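Local coordinates for NH(3)-dependent NAD(+) synthetase (Francisella tularensis subsp. holarctica LVS, PDB 3FIU), which belongs to the NAD synthase family and carries adenosine monophosphate, pyrophosphate and magnesium together in a pocket of its parallel alpha/beta fold, at residues 35-47 / 70-82. Sequence-based numbering, arbitrary orientation.
Sequences GLSGGIDSAVAAS and DMQDALELIEMLN. With MG (magnesium ion), chain E; POP (pyrophosphate 2-), chain H; AMP (adenosine monophosphate), chain G.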
ATOM      1  N   GLY A  35       3.577  14.473   0.904  1.00 14.54           N
ATOM      2  CA  GLY A  35       4.269  14.542   2.196  1.00 16.11           C
ATOM      3  C   GLY A  35       5.625  15.230   2.032  1.00 19.25           C
ATOM      4  O   GLY A  35       6.441  14.825   1.181  1.00 17.07           O
ATOM      5  N   LEU A  36       5.862  16.281   2.820  1.00 17.27           N
ATOM      6  CA  LEU A  36       7.128  17.028   2.749  1.00 18.63           C
ATOM      7  C   LEU A  36       8.031  16.722   3.921  1.00 19.43           C
ATOM      8  O   LEU A  36       7.726  17.072   5.069  1.00 20.49           O
ATOM      9  CB  LEU A  36       6.885  18.546   2.691  1.00 19.69           C
ATOM     10  CG  LEU A  36       6.583  19.304   1.419  1.00 23.85           C
ATOM     11  CD1 LEU A  36       6.686  20.782   1.772  1.00 24.45           C
ATOM     12  CD2 LEU A  36       7.562  18.995   0.306  1.00 20.70           C
ATOM     13  N   SER A  37       9.152  16.069   3.628  1.00 17.83           N
ATOM     14  CA  SER A  37      10.084  15.620   4.648  1.00 17.13           C
ATOM     15  C   SER A  37      11.166  16.664   4.956  1.00 16.42           C
ATOM     16  O   SER A  37      11.859  16.549   5.943  1.00 17.49           O
ATOM     17  CB  SER A  37      10.777  14.367   4.153  1.00 17.97           C
ATOM     18  OG  SER A  37      11.501  14.687   2.972  1.00 16.93           O
ATOM     19  N   GLY A  38      11.321  17.658   4.097  1.00 16.35           N
ATOM     20  CA  GLY A  38      12.421  18.623   4.211  1.00 16.20           C
ATOM     21  C   GLY A  38      13.578  18.165   3.333  1.00 19.81           C
ATOM     22  O   GLY A  38      14.590  18.887   3.208  1.00 19.38           O
ATOM     23  N   GLY A  39      13.403  17.001   2.698  1.00 18.05           N
ATOM     24  CA  GLY A  39      14.383  16.485   1.689  1.00 17.89           C
ATOM     25  C   GLY A  39      14.145  17.019   0.279  1.00 17.39           C
ATOM     26  O   GLY A  39      13.124  17.633  -0.013  1.00 17.29           O
ATOM     27  N   ILE A  40      15.092  16.746  -0.619  1.00 18.80           N
ATOM     28  CA  ILE A  40      15.043  17.246  -1.991  1.00 17.52           C
ATOM     29  C   ILE A  40      13.960  16.613  -2.891  1.00 15.93           C
ATOM     30  O   ILE A  40      13.364  17.304  -3.718  1.00 17.73           O
ATOM     31  CB  ILE A  40      16.426  17.057  -2.680  1.00 18.57           C
ATOM     32  CG1 ILE A  40      16.465  17.802  -4.007  1.00 18.28           C
ATOM     33  CG2 ILE A  40      16.743  15.534  -2.926  1.00 18.63           C
ATOM     34  CD1 ILE A  40      16.396  19.272  -3.836  1.00 17.81           C
ATOM     35  N   ASP A  41      13.708  15.307  -2.748  1.00 16.08           N
ATOM     36  CA  ASP A  41      12.756  14.609  -3.657  1.00 15.28           C
ATOM     37  C   ASP A  41      11.367  15.182  -3.465  1.00 17.04           C
ATOM     38  O   ASP A  41      10.690  15.540  -4.431  1.00 16.34           O
ATOM     39  CB  ASP A  41      12.690  13.087  -3.399  1.00 16.10           C
ATOM     40  CG  ASP A  41      14.011  12.364  -3.632  1.00 20.08           C
ATOM     41  OD1 ASP A  41      14.809  12.797  -4.494  1.00 20.67           O
ATOM     42  OD2 ASP A  41      14.222  11.329  -2.931  1.00 21.48           O
ATOM     43  N   SER A  42      10.938  15.286  -2.205  1.00 16.83           N
ATOM     44  CA  SER A  42       9.589  15.808  -1.950  1.00 16.67           C
ATOM     45  C   SER A  42       9.530  17.308  -2.213  1.00 16.67           C
ATOM     46  O   SER A  42       8.497  17.808  -2.677  1.00 16.56           O
ATOM     47  CB  SER A  42       9.090  15.476  -0.539  1.00 15.84           C
ATOM     48  OG  SER A  42      10.040  15.896   0.445  1.00 15.90           O
ATOM     49  N   ALA A  43      10.642  18.013  -1.973  1.00 15.28           N
ATOM     50  CA  ALA A  43      10.690  19.446  -2.294  1.00 15.88           C
ATOM     51  C   ALA A  43      10.443  19.691  -3.805  1.00 16.47           C
ATOM     52  O   ALA A  43       9.618  20.548  -4.215  1.00 16.36           O
ATOM     53  CB  ALA A  43      12.009  20.060  -1.831  1.00 16.21           C
ATOM     54  N   VAL A  44      11.179  18.956  -4.635  1.00 18.53           N
ATOM     55  CA  VAL A  44      11.053  19.082  -6.100  1.00 16.06           C
ATOM     56  C   VAL A  44       9.643  18.689  -6.553  1.00 15.80           C
ATOM     57  O   VAL A  44       8.996  19.421  -7.318  1.00 16.44           O
ATOM     58  CB  VAL A  44      12.167  18.253  -6.826  1.00 16.89           C
ATOM     59  CG1 VAL A  44      11.911  18.152  -8.359  1.00 16.87           C
ATOM     60  CG2 VAL A  44      13.587  18.864  -6.556  1.00 17.47           C
ATOM     61  N   ALA A  45       9.177  17.523  -6.111  1.00 16.35           N
ATOM     62  CA  ALA A  45       7.831  17.059  -6.455  1.00 17.80           C
ATOM     63  C   ALA A  45       6.732  18.094  -6.078  1.00 19.28           C
ATOM     64  O   ALA A  45       5.845  18.401  -6.901  1.00 19.39           O
ATOM     65  CB  ALA A  45       7.575  15.698  -5.791  1.00 17.22           C
ATOM     66  N   ALA A  46       6.818  18.664  -4.871  1.00 17.65           N
ATOM     67  CA  ALA A  46       5.863  19.719  -4.444  1.00 19.34           C
ATOM     68  C   ALA A  46       5.912  20.972  -5.347  1.00 20.62           C
ATOM     69  O   ALA A  46       4.876  21.490  -5.777  1.00 21.79           O
ATOM     70  CB  ALA A  46       6.101  20.107  -2.965  1.00 19.18           C
ATOM     71  N   SER A  47       7.121  21.436  -5.633  1.00 19.69           N
ATOM     72  CA  SER A  47       7.343  22.574  -6.521  1.00 20.78           C
ATOM     73  C   SER A  47       6.739  22.369  -7.926  1.00 21.76           C
ATOM     74  O   SER A  47       6.105  23.273  -8.479  1.00 20.16           O
ATOM     75  CB  SER A  47       8.832  22.880  -6.632  1.00 19.57           C
ATOM     76  OG  SER A  47       9.384  23.168  -5.347  1.00 20.11           O
ATOM     77  N   ASP A  70      14.428  19.543   9.688  1.00 25.26           N
ATOM     78  CA  ASP A  70      13.798  19.011   8.493  1.00 26.61           C
ATOM     79  C   ASP A  70      12.342  19.487   8.392  1.00 24.67           C
ATOM     80  O   ASP A  70      11.876  19.783   7.303  1.00 21.86           O
ATOM     81  CB  ASP A  70      13.921  17.489   8.456  1.00 26.87           C
ATOM     82  CG  ASP A  70      15.372  17.031   8.238  1.00 27.87           C
ATOM     83  OD1 ASP A  70      16.212  17.799   7.677  1.00 29.29           O
ATOM     84  OD2 ASP A  70      15.671  15.905   8.627  1.00 29.43           O
ATOM     85  N   MET A  71      11.646  19.556   9.535  1.00 23.05           N
ATOM     86  CA  MET A  71      10.335  20.172   9.578  1.00 22.99           C
ATOM     87  C   MET A  71      10.436  21.647   9.199  1.00 22.09           C
ATOM     88  O   MET A  71       9.602  22.143   8.442  1.00 19.97           O
ATOM     89  CB  MET A  71       9.691  20.046  10.956  1.00 24.44           C
ATOM     90  CG  MET A  71       8.266  20.596  11.018  1.00 32.34           C
ATOM     91  SD  MET A  71       7.685  20.757  12.721  1.00 40.88           S
ATOM     92  CE  MET A  71       8.475  22.296  13.095  1.00 42.73           C
ATOM     93  N   GLN A  72      11.450  22.342   9.739  1.00 21.39           N
ATOM     94  CA  GLN A  72      11.611  23.789   9.460  1.00 21.08           C
ATOM     95  C   GLN A  72      11.872  24.082   7.986  1.00 20.03           C
ATOM     96  O   GLN A  72      11.319  25.031   7.428  1.00 18.25           O
ATOM     97  CB  GLN A  72      12.683  24.435  10.376  1.00 22.98           C
ATOM     98  CG  GLN A  72      12.338  24.272  11.856  0.50 23.76           C
ATOM     99  CD  GLN A  72      13.362  24.851  12.812  0.50 31.77           C
ATOM    100  OE1 GLN A  72      13.002  25.626  13.697  0.50 37.38           O
ATOM    101  NE2 GLN A  72      14.629  24.445  12.677  0.50 29.79           N
ATOM    102  N   ASP A  73      12.698  23.243   7.358  1.00 18.40           N
ATOM    103  CA  ASP A  73      12.987  23.396   5.923  1.00 18.32           C
ATOM    104  C   ASP A  73      11.750  23.144   5.065  1.00 17.84           C
ATOM    105  O   ASP A  73      11.511  23.843   4.082  1.00 17.37           O
ATOM    106  CB  ASP A  73      14.104  22.443   5.503  1.00 19.01           C
ATOM    107  CG  ASP A  73      15.484  22.881   5.991  1.00 21.54           C
ATOM    108  OD1 ASP A  73      16.429  22.039   5.909  1.00 23.21           O
ATOM    109  OD2 ASP A  73      15.622  24.024   6.479  1.00 20.97           O
ATOM    110  N   ALA A  74      10.976  22.120   5.430  1.00 16.91           N
ATOM    111  CA  ALA A  74       9.704  21.859   4.722  1.00 17.51           C
ATOM    112  C   ALA A  74       8.756  23.072   4.845  1.00 18.48           C
ATOM    113  O   ALA A  74       8.107  23.477   3.883  1.00 16.03           O
ATOM    114  CB  ALA A  74       9.044  20.604   5.285  1.00 18.41           C
ATOM    115  N   LEU A  75       8.660  23.607   6.064  1.00 17.04           N
ATOM    116  CA  LEU A  75       7.836  24.792   6.324  1.00 17.66           C
ATOM    117  C   LEU A  75       8.325  25.971   5.512  1.00 17.25           C
ATOM    118  O   LEU A  75       7.525  26.696   4.932  1.00 17.90           O
ATOM    119  CB  LEU A  75       7.854  25.158   7.809  1.00 18.01           C
ATOM    120  CG  LEU A  75       6.809  24.493   8.700  1.00 24.36           C
ATOM    121  CD1 LEU A  75       7.053  24.829  10.193  1.00 25.88           C
ATOM    122  CD2 LEU A  75       5.406  24.904   8.234  1.00 27.64           C
ATOM    123  N   GLU A  76       9.642  26.144   5.460  1.00 16.38           N
ATOM    124  CA  GLU A  76      10.210  27.204   4.637  1.00 16.50           C
ATOM    125  C   GLU A  76       9.754  27.095   3.167  1.00 16.33           C
ATOM    126  O   GLU A  76       9.318  28.091   2.566  1.00 13.59           O
ATOM    127  CB  GLU A  76      11.733  27.234   4.728  1.00 16.95           C
ATOM    128  CG  GLU A  76      12.276  28.445   3.952  1.00 19.21           C
ATOM    129  CD  GLU A  76      13.761  28.632   4.089  1.00 21.46           C
ATOM    130  OE1 GLU A  76      14.306  28.303   5.172  1.00 23.41           O
ATOM    131  OE2 GLU A  76      14.380  29.105   3.115  1.00 19.39           O
ATOM    132  N   LEU A  77       9.860  25.898   2.592  1.00 16.56           N
ATOM    133  CA  LEU A  77       9.344  25.660   1.233  1.00 17.45           C
ATOM    134  C   LEU A  77       7.851  25.955   1.050  1.00 18.71           C
ATOM    135  O   LEU A  77       7.460  26.629   0.088  1.00 19.71           O
ATOM    136  CB  LEU A  77       9.664  24.234   0.777  1.00 18.13           C
ATOM    137  CG  LEU A  77       9.245  23.912  -0.664  1.00 21.58           C
ATOM    138  CD1 LEU A  77      10.061  24.743  -1.690  1.00 23.53           C
ATOM    139  CD2 LEU A  77       9.381  22.402  -0.884  1.00 21.74           C
ATOM    140  N   ILE A  78       7.030  25.469   1.983  1.00 19.44           N
ATOM    141  CA  ILE A  78       5.597  25.744   1.986  1.00 19.69           C
ATOM    142  C   ILE A  78       5.318  27.273   1.971  1.00 20.16           C
ATOM    143  O   ILE A  78       4.462  27.738   1.208  1.00 20.11           O
ATOM    144  CB  ILE A  78       4.942  25.048   3.189  1.00 21.12           C
ATOM    145  CG1 ILE A  78       4.787  23.526   2.934  1.00 17.65           C
ATOM    146  CG2 ILE A  78       3.603  25.706   3.589  1.00 22.45           C
ATOM    147  CD1 ILE A  78       4.539  22.732   4.240  1.00 19.09           C
ATOM    148  N   GLU A  79       6.021  28.025   2.820  1.00 18.67           N
ATOM    149  CA  GLU A  79       5.886  29.494   2.867  1.00 19.06           C
ATOM    150  C   GLU A  79       6.188  30.115   1.503  1.00 20.92           C
ATOM    151  O   GLU A  79       5.463  31.000   1.026  1.00 19.92           O
ATOM    152  CB  GLU A  79       6.782  30.091   3.968  1.00 20.27           C
ATOM    153  CG  GLU A  79       6.231  29.834   5.405  1.00 26.15           C
ATOM    154  CD  GLU A  79       7.301  29.774   6.507  1.00 33.79           C
ATOM    155  OE1 GLU A  79       8.465  30.148   6.261  1.00 35.98           O
ATOM    156  OE2 GLU A  79       6.965  29.341   7.640  1.00 39.36           O
ATOM    157  N   MET A  80       7.267  29.646   0.878  1.00 20.34           N
ATOM    158  CA  MET A  80       7.683  30.145  -0.438  1.00 23.11           C
ATOM    159  C   MET A  80       6.644  29.849  -1.536  1.00 23.80           C
ATOM    160  O   MET A  80       6.406  30.669  -2.447  1.00 24.29           O
ATOM    161  CB  MET A  80       9.038  29.520  -0.795  1.00 22.28           C
ATOM    162  CG  MET A  80       9.558  29.883  -2.172  1.00 30.12           C
ATOM    163  SD  MET A  80      11.147  29.075  -2.516  1.00 28.67           S
ATOM    164  CE  MET A  80      10.718  28.361  -4.093  1.00 30.55           C
ATOM    165  N   LEU A  81       6.049  28.663  -1.447  1.00 23.24           N
ATOM    166  CA  LEU A  81       5.093  28.172  -2.430  1.00 23.68           C
ATOM    167  C   LEU A  81       3.689  28.673  -2.177  1.00 24.24           C
ATOM    168  O   LEU A  81       2.843  28.591  -3.068  1.00 25.50           O
ATOM    169  CB  LEU A  81       5.069  26.649  -2.377  1.00 22.91           C
ATOM    170  CG  LEU A  81       5.872  25.793  -3.370  1.00 30.34           C
ATOM    171  CD1 LEU A  81       6.923  26.564  -4.197  1.00 28.74           C
ATOM    172  CD2 LEU A  81       6.431  24.527  -2.715  1.00 23.29           C
ATOM    173  N   ASN A  82       3.438  29.131  -0.954  1.00 23.07           N
ATOM    174  CA  ASN A  82       2.142  29.673  -0.552  1.00 25.30           C
ATOM    175  C   ASN A  82       1.051  28.625  -0.688  1.00 25.26           C
ATOM    176  O   ASN A  82       0.015  28.875  -1.301  1.00 25.52           O
ATOM    177  CB  ASN A  82       1.785  30.930  -1.360  1.00 25.59           C
ATOM    178  CG  ASN A  82       2.583  32.139  -0.933  1.00 31.50           C
ATOM    179  OD1 ASN A  82       2.285  32.751   0.075  1.00 40.01           O
ATOM    180  ND2 ASN A  82       3.630  32.456  -1.677  1.00 40.76           N
TER
HETATM  181 MG    MG E5001      13.595  10.396  -1.136  1.00 20.12          MG
HETATM  182  P1  POP H4001      13.048  13.202   0.467  1.00 19.14           P
HETATM  183  O1  POP H4001      12.268  14.428   0.060  1.00 19.01           O
HETATM  184  O2  POP H4001      12.543  11.975  -0.236  1.00 17.12           O
HETATM  185  O3  POP H4001      13.063  12.944   1.966  1.00 19.86           O
HETATM  186  O   POP H4001      14.574  13.403  -0.051  1.00 17.79           O
HETATM  187  P2  POP H4001      15.741  12.328   0.232  1.00 19.41           P
HETATM  188  O4  POP H4001      15.391  11.012  -0.446  1.00 18.45           O
HETATM  189  O5  POP H4001      16.907  12.975  -0.458  1.00 17.35           O
HETATM  190  O6  POP H4001      16.034  12.144   1.701  1.00 18.56           O
HETATM  191  P   AMP G3001      12.929   9.285   2.037  1.00 26.74           P
HETATM  192  O1P AMP G3001      13.229   9.041   0.570  1.00 21.62           O
HETATM  193  O2P AMP G3001      12.733   7.973   2.815  1.00 24.31           O
HETATM  194  O3P AMP G3001      13.752  10.280   2.778  1.00 22.27           O
HETATM  195  O5' AMP G3001      11.407   9.861   2.088  1.00 23.48           O
HETATM  196  C5' AMP G3001      10.410   9.283   1.221  1.00 20.20           C
HETATM  197  C4' AMP G3001       9.191  10.188   1.232  1.00 22.09           C
HETATM  198  O4' AMP G3001       8.429  10.023   2.434  1.00 22.00           O
HETATM  199  C3' AMP G3001       9.536  11.672   1.230  1.00 20.60           C
HETATM  200  O3' AMP G3001       9.838  12.070  -0.100  1.00 17.93           O
HETATM  201  C2' AMP G3001       8.240  12.290   1.748  1.00 13.94           C
HETATM  202  O2' AMP G3001       7.275  12.456   0.686  1.00 16.62           O
HETATM  203  C1' AMP G3001       7.753  11.244   2.754  1.00 17.66           C
HETATM  204  N9  AMP G3001       8.201  11.643   4.109  1.00 21.33           N
HETATM  205  C8  AMP G3001       9.282  11.179   4.791  1.00 23.26           C
HETATM  206  N7  AMP G3001       9.394  11.783   6.004  1.00 23.12           N
HETATM  207  C5  AMP G3001       8.379  12.677   6.082  1.00 21.10           C
HETATM  208  C6  AMP G3001       7.903  13.630   7.102  1.00 20.64           C
HETATM  209  N6  AMP G3001       8.580  13.793   8.262  1.00 17.82           N
HETATM  210  N1  AMP G3001       6.795  14.326   6.784  1.00 16.94           N
HETATM  211  C2  AMP G3001       6.119  14.205   5.624  1.00 20.07           C
HETATM  212  N3  AMP G3001       6.480  13.335   4.640  1.00 22.21           N
HETATM  213  C4  AMP G3001       7.588  12.569   4.845  1.00 22.05           C
HETATM  214  O   HOH W   1       9.295  17.731   7.429  1.00 24.80           O
HETATM  215  O   HOH W   2      11.726   9.737  -2.187  1.00 16.90           O
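G38 sits directly against A74, their CA atoms 4.3 Å apart, and helix 40-47 and helix 70-81 run nearly parallel, 13° between directions, with axes 11.1 Å apart. At this tight end G38 turns with positive phi, and its bare backbone comes right up against D70 O, G38 CA making a C-H contact to it at 3.3 Å. Water 1 joins the backbones again by donating to L36 O and, over a longer bond, to D70 O. Farther along, leucines fill the wider gap. L36 lays CB on the methyl of A74 and runs past I78 in the opposite sense, L36 CD1 to I78 CG1 3.5 Å. L77 meets L36 nearly at right angles; with CG anti to the backbone N (chi1 -176°), it brings CD2 to 3.6 Å from A43 CB. L81 CD2 lies 4.4 Å from A46 CB and near S47 OG, one turn beyond A43. Though facing leucine methyls, S47 OG donates to A43 O at 2.9 Å, from the face opposite S47 N. On the ligand side, S37 OG accepts from G39 N in an ST turn and donates to pyrophosphate O3, S42 grips O1 through N and OG, and D41 OD2 binds magnesium. No direct hydrogen bond joins the segments: apolar packing and one water back this glycine-rich SGGxDS loop (PP-loop) of the HUP-type fold, while S37 OG and the N and OG of S42 face the pyrophosphate.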